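Local coordinates for capsid protein (Turnip yellow mosaic virus, PDB 2FZ2) that self-assembles, as 180 copies, into a T=3 icosahedral capsid that encloses the single-stranded RNA genome of the virus, at residues D[69-74]-D[175-180]; D[135-140]-D[149-154]. One frame throughout, in Å; residues are numbered along the deposited sequence.

Interaction 1: residues D[69-74]-D[175-180]; sequences ASLESL and GTLSMH
Ala69, Leu71 and Leu74 lie opposite Met179, Leu177 and Gly175 as the non-hydrogen-bonded pairs of an antiparallel ladder, in which strands 69-71 and 175-180 run at 156° with axes 4.6 Å apart. Between the first two pairs, Ser70 and Ser178 form a hydrogen-bonded pair: Ser178 N donates to Ser70 O at 3.0 Å, and the return bond from Ser70 N to Ser178 O is weak. At Glu72 the register slips by one residue in a classic beta bulge. Thr176 O accepts both Glu72 N (2.8 Å) and Ser73 N (3.3 Å), both in its carbonyl plane, and Thr176 N closes the ladder onto Ser73 O.

The apolar side chains share one face. Ala69 CB meets Met179 CB at 3.7 Å, and Leu71 sets its CD2 methyl 3.8 Å from Leu177 CB. On the polar face, Ser73 OG sits between its own backbone N and carbonyl carbon (chi1 50°), beside the CG2 methyl of Thr176. At the bulge, the exposed Glu72 brings OE1 near Ser178 CB.

Strand 30-42 flanks 175-180 and strand 140-142 flanks 69-71. Helix 57-63 touches the apolar face through Thr63 and Val59, and Tyr66 of a neighbouring subunit packs on Met179.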
loop_
_atom_site.group_PDB
_atom_site.type_symbol
_atom_site.label_atom_id
_atom_site.label_comp_id
_atom_site.label_asym_id
_atom_site.label_seq_id
_atom_site.Cartn_x
_atom_site.Cartn_y
_atom_site.Cartn_z
ATOM N N ALA D 69 115.167 -22.306 15.548
ATOM C CA ALA D 69 114.939 -22.140 16.973
ATOM C C ALA D 69 115.109 -20.686 17.391
ATOM O O ALA D 69 116.199 -20.126 17.271
ATOM C CB ALA D 69 115.902 -22.996 17.745
ATOM N N SER D 70 114.016 -20.099 17.878
ATOM C CA SER D 70 113.964 -18.721 18.358
ATOM C C SER D 70 113.991 -18.766 19.877
ATOM O O SER D 70 113.865 -19.827 20.463
ATOM C CB SER D 70 112.659 -18.052 17.918
ATOM O OG SER D 70 112.816 -17.278 16.737
ATOM N N LEU D 71 114.131 -17.606 20.511
ATOM C CA LEU D 71 114.166 -17.497 21.973
ATOM C C LEU D 71 112.846 -16.979 22.521
ATOM O O LEU D 71 112.496 -15.823 22.278
ATOM C CB LEU D 71 115.251 -16.525 22.376
ATOM C CG LEU D 71 116.570 -17.217 22.618
ATOM C CD1 LEU D 71 117.693 -16.214 22.829
ATOM C CD2 LEU D 71 116.384 -18.088 23.827
ATOM N N GLU D 72 112.118 -17.804 23.271
ATOM C CA GLU D 72 110.828 -17.360 23.806
ATOM C C GLU D 72 110.960 -16.360 24.960
ATOM O O GLU D 72 110.173 -15.410 25.066
ATOM C CB GLU D 72 109.982 -18.564 24.247
ATOM C CG GLU D 72 108.509 -18.509 23.804
ATOM C CD GLU D 72 108.311 -18.791 22.306
ATOM O OE1 GLU D 72 109.240 -18.526 21.502
ATOM O OE2 GLU D 72 107.215 -19.278 21.933
ATOM N N SER D 73 111.950 -16.572 25.820
ATOM C CA SER D 73 112.186 -15.682 26.947
ATOM C C SER D 73 113.636 -15.826 27.384
ATOM O O SER D 73 114.221 -16.907 27.303
ATOM C CB SER D 73 111.239 -16.012 28.107
ATOM O OG SER D 73 111.236 -17.399 28.425
ATOM N N LEU D 74 114.223 -14.736 27.852
ATOM C CA LEU D 74 115.616 -14.790 28.253
ATOM C C LEU D 74 115.954 -13.712 29.260
ATOM O O LEU D 74 115.529 -12.570 29.115
ATOM C CB LEU D 74 116.499 -14.616 27.021
ATOM C CG LEU D 74 117.937 -14.213 27.306
ATOM C CD1 LEU D 74 118.625 -15.407 27.925
ATOM C CD2 LEU D 74 118.654 -13.774 26.038
ATOM N N GLY D 175 116.553 -19.036 30.288
ATOM C CA GLY D 175 115.458 -18.703 29.406
ATOM C C GLY D 175 114.948 -19.986 28.783
ATOM O O GLY D 175 115.292 -21.091 29.219
ATOM N N THR D 176 114.128 -19.854 27.757
ATOM C CA THR D 176 113.585 -21.022 27.094
ATOM C C THR D 176 113.442 -20.705 25.607
ATOM O O THR D 176 113.174 -19.558 25.230
ATOM C CB THR D 176 112.217 -21.428 27.732
ATOM O OG1 THR D 176 111.210 -21.511 26.719
ATOM C CG2 THR D 176 111.786 -20.411 28.796
ATOM N N LEU D 177 113.647 -21.702 24.754
ATOM C CA LEU D 177 113.539 -21.468 23.318
ATOM C C LEU D 177 112.629 -22.472 22.615
ATOM O O LEU D 177 112.396 -23.573 23.114
ATOM C CB LEU D 177 114.941 -21.469 22.683
ATOM C CG LEU D 177 115.959 -22.361 23.377
ATOM C CD1 LEU D 177 115.545 -23.749 23.088
ATOM C CD2 LEU D 177 117.362 -22.139 22.898
ATOM N N SER D 178 112.093 -22.069 21.466
ATOM C CA SER D 178 111.218 -22.928 20.686
ATOM C C SER D 178 111.973 -23.407 19.456
ATOM O O SER D 178 112.810 -22.693 18.911
ATOM C CB SER D 178 109.982 -22.155 20.236
ATOM O OG SER D 178 110.147 -21.714 18.896
ATOM N N MET D 179 111.678 -24.611 18.999
ATOM C CA MET D 179 112.364 -25.106 17.824
ATOM C C MET D 179 111.494 -26.038 17.016
ATOM O O MET D 179 110.504 -26.584 17.521
ATOM C CB MET D 179 113.642 -25.826 18.229
ATOM C CG MET D 179 113.523 -26.610 19.512
ATOM S SD MET D 179 115.091 -26.611 20.379
ATOM C CE MET D 179 115.211 -28.328 20.902
ATOM N N HIS D 180 111.867 -26.202 15.751
ATOM C CA HIS D 180 111.145 -27.084 14.860
ATOM C C HIS D 180 112.020 -27.477 13.687
ATOM O O HIS D 180 113.191 -27.079 13.615
ATOM C CB HIS D 180 109.846 -26.424 14.381
ATOM C CG HIS D 180 110.037 -25.159 13.596
ATOM N ND1 HIS D 180 111.240 -24.793 13.035
ATOM C CD2 HIS D 180 109.151 -24.196 13.244
ATOM C CE1 HIS D 180 111.085 -23.660 12.370
ATOM N NE2 HIS D 180 109.827 -23.277 12.481
#

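Interaction 2: residues D[135-140]-D[149-154]; sequences EMMQPR and DSPKLL. Unlike the reference sequence in segment 135-140: Gln138 (reference Asn).
Met137 and Gln138 carry a loop against Asp149, Ser150 and Pro151, where the chain enters strand 151-158. The close-packed part mixes backbone and side-chain contacts. Gln138 O rests against Ser150 CA in a nearly straight CA-H...O contact (3.3 Å, 167° at the hydrogen), with Pro151 CD also 3.3 Å from that oxygen. Gln138 N reaches Asp149 O at 3.0 Å, but this bond is weak and the oxygen's position doubtful. Beside it, Met137 turns CG anti to its carbonyl carbon (chi1 -64°); further out, SD lies 3.8 Å from Pro151 CA and 4.2 Å from Pro151 CB, and Pro97 packs on the same methionine. The side chains of Gln138 and Asp149 run past each other, the detail doubtful in the model. Asp149 OD1 is held from a neighbouring subunit, by a salt bridge from Arg67 and a hydrogen bond with Ser144.

The other side is looser. Partly exposed Pro139 and Arg140 start their side chains away from 149-154; Arg140 is in a weak, long ion pair with Asp143 and packs on Ser70.

The arrangement belongs to a jelly-roll beta sandwich: the loop joining strands 128-131 and 140-142 of one sheet packs on the start of a strand in the other, at a subunit interface.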
loop_
_atom_site.group_PDB
_atom_site.type_symbol
_atom_site.label_atom_id
_atom_site.label_comp_id
_atom_site.label_asym_id
_atom_site.label_seq_id
_atom_site.Cartn_x
_atom_site.Cartn_y
_atom_site.Cartn_z
ATOM N N GLU D 135 112.183 -8.039 22.503
ATOM C CA GLU D 135 111.265 -7.133 21.825
ATOM C C GLU D 135 112.118 -6.278 20.885
ATOM O O GLU D 135 111.742 -5.998 19.743
ATOM C CB GLU D 135 110.533 -6.272 22.885
ATOM C CG GLU D 135 109.586 -7.077 23.853
ATOM C CD GLU D 135 110.285 -7.697 25.108
ATOM O OE1 GLU D 135 111.236 -7.079 25.639
ATOM O OE2 GLU D 135 109.876 -8.800 25.569
ATOM N N MET D 136 113.303 -5.917 21.364
ATOM C CA MET D 136 114.217 -5.098 20.599
ATOM C C MET D 136 115.532 -5.802 20.284
ATOM O O MET D 136 116.617 -5.206 20.314
ATOM C CB MET D 136 114.462 -3.787 21.346
ATOM C CG MET D 136 115.418 -3.859 22.537
ATOM S SD MET D 136 115.245 -2.380 23.599
ATOM C CE MET D 136 113.499 -2.485 23.923
ATOM N N MET D 137 115.424 -7.084 19.981
ATOM C CA MET D 137 116.585 -7.881 19.633
ATOM C C MET D 137 116.174 -8.830 18.542
ATOM O O MET D 137 115.049 -8.774 18.025
ATOM C CB MET D 137 117.068 -8.711 20.807
ATOM C CG MET D 137 117.552 -7.916 21.959
ATOM S SD MET D 137 119.306 -7.927 21.966
ATOM C CE MET D 137 119.625 -6.350 22.812
ATOM N N GLN D 138 117.099 -9.717 18.215
ATOM C CA GLN D 138 116.887 -10.715 17.189
ATOM C C GLN D 138 116.713 -12.053 17.871
ATOM O O GLN D 138 117.693 -12.738 18.156
ATOM C CB GLN D 138 118.099 -10.768 16.281
ATOM C CG GLN D 138 117.753 -10.605 14.849
ATOM C CD GLN D 138 116.858 -11.708 14.366
ATOM O OE1 GLN D 138 116.769 -11.952 13.161
ATOM N NE2 GLN D 138 116.181 -12.389 15.298
ATOM N N PRO D 139 115.460 -12.449 18.131
ATOM C CA PRO D 139 115.108 -13.714 18.797
ATOM C C PRO D 139 115.636 -15.006 18.191
ATOM O O PRO D 139 115.917 -15.961 18.916
ATOM C CB PRO D 139 113.580 -13.705 18.834
ATOM C CG PRO D 139 113.164 -12.643 17.850
ATOM C CD PRO D 139 114.274 -11.646 17.784
ATOM N N ARG D 140 115.774 -15.046 16.870
ATOM C CA ARG D 140 116.231 -16.255 16.197
ATOM C C ARG D 140 117.708 -16.578 16.470
ATOM O O ARG D 140 118.582 -15.732 16.308
ATOM C CB ARG D 140 115.910 -16.138 14.693
ATOM C CG ARG D 140 114.398 -15.856 14.426
ATOM C CD ARG D 140 113.941 -16.062 12.975
ATOM N NE ARG D 140 113.091 -17.240 12.806
ATOM C CZ ARG D 140 111.950 -17.255 12.118
ATOM N NH1 ARG D 140 111.532 -16.134 11.538
ATOM N NH2 ARG D 140 111.244 -18.392 11.992
ATOM N N ASP D 149 122.132 -9.793 14.920
ATOM C CA ASP D 149 121.584 -8.992 16.003
ATOM C C ASP D 149 120.976 -9.850 17.088
ATOM O O ASP D 149 120.104 -9.384 17.819
ATOM C CB ASP D 149 120.519 -7.988 15.530
ATOM C CG ASP D 149 119.808 -8.409 14.262
ATOM O OD1 ASP D 149 118.935 -7.638 13.802
ATOM O OD2 ASP D 149 120.117 -9.493 13.723
ATOM N N SER D 150 121.413 -11.105 17.184
ATOM C CA SER D 150 120.915 -12.000 18.231
ATOM C C SER D 150 121.399 -11.382 19.540
ATOM O O SER D 150 122.298 -10.534 19.548
ATOM C CB SER D 150 121.513 -13.398 18.083
ATOM O OG SER D 150 122.560 -13.365 17.128
ATOM N N PRO D 151 120.819 -11.797 20.663
ATOM C CA PRO D 151 121.216 -11.253 21.961
ATOM C C PRO D 151 122.652 -11.529 22.337
ATOM O O PRO D 151 123.175 -12.632 22.099
ATOM C CB PRO D 151 120.240 -11.895 22.928
ATOM C CG PRO D 151 119.101 -12.353 22.055
ATOM C CD PRO D 151 119.740 -12.776 20.788
ATOM N N LYS D 152 123.266 -10.504 22.923
ATOM C CA LYS D 152 124.653 -10.510 23.386
ATOM C C LYS D 152 124.591 -9.953 24.800
ATOM O O LYS D 152 123.917 -8.958 25.049
ATOM C CB LYS D 152 125.505 -9.584 22.504
ATOM C CG LYS D 152 127.017 -9.535 22.784
ATOM C CD LYS D 152 127.653 -8.308 22.084
ATOM C CE LYS D 152 129.025 -8.601 21.452
ATOM N NZ LYS D 152 129.904 -7.374 21.329
ATOM N N LEU D 153 125.283 -10.577 25.739
ATOM C CA LEU D 153 125.230 -10.067 27.096
ATOM C C LEU D 153 126.558 -9.503 27.552
ATOM O O LEU D 153 127.608 -10.135 27.395
ATOM C CB LEU D 153 124.780 -11.157 28.057
ATOM C CG LEU D 153 124.847 -10.750 29.522
ATOM C CD1 LEU D 153 123.543 -10.103 29.933
ATOM C CD2 LEU D 153 125.118 -11.964 30.359
ATOM N N LEU D 154 126.503 -8.309 28.127
ATOM C CA LEU D 154 127.698 -7.642 28.602
ATOM C C LEU D 154 127.724 -7.601 30.105
ATOM O O LEU D 154 126.765 -7.140 30.721
ATOM C CB LEU D 154 127.736 -6.221 28.064
ATOM C CG LEU D 154 127.892 -6.164 26.548
ATOM C CD1 LEU D 154 127.945 -4.731 26.067
ATOM C CD2 LEU D 154 129.163 -6.889 26.168
#

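How the interactions relate
Interaction 1 joins two strands within one sheet, whereas interaction 2 sets a loop against the start of a strand in the facing sheet and is nested in the chain between the segments of interaction 1. Their centres are 12 Å apart and they touch directly: Leu71 N probably donates to Pro139 O (2.9 Å), and Leu74 CD2 packs on Pro151 CB across the sandwich. Interaction 1 is partly buried, with a regular backbone ladder dividing an apolar from a polar face. Interaction 2 is buried, yet is made of irregular backbone, sulfur and proline-ring contacts beside a polar pair, and its carboxylate serves a subunit boundary. It also lies nearer the nucleic acid, about 5 Å at the nearest atoms.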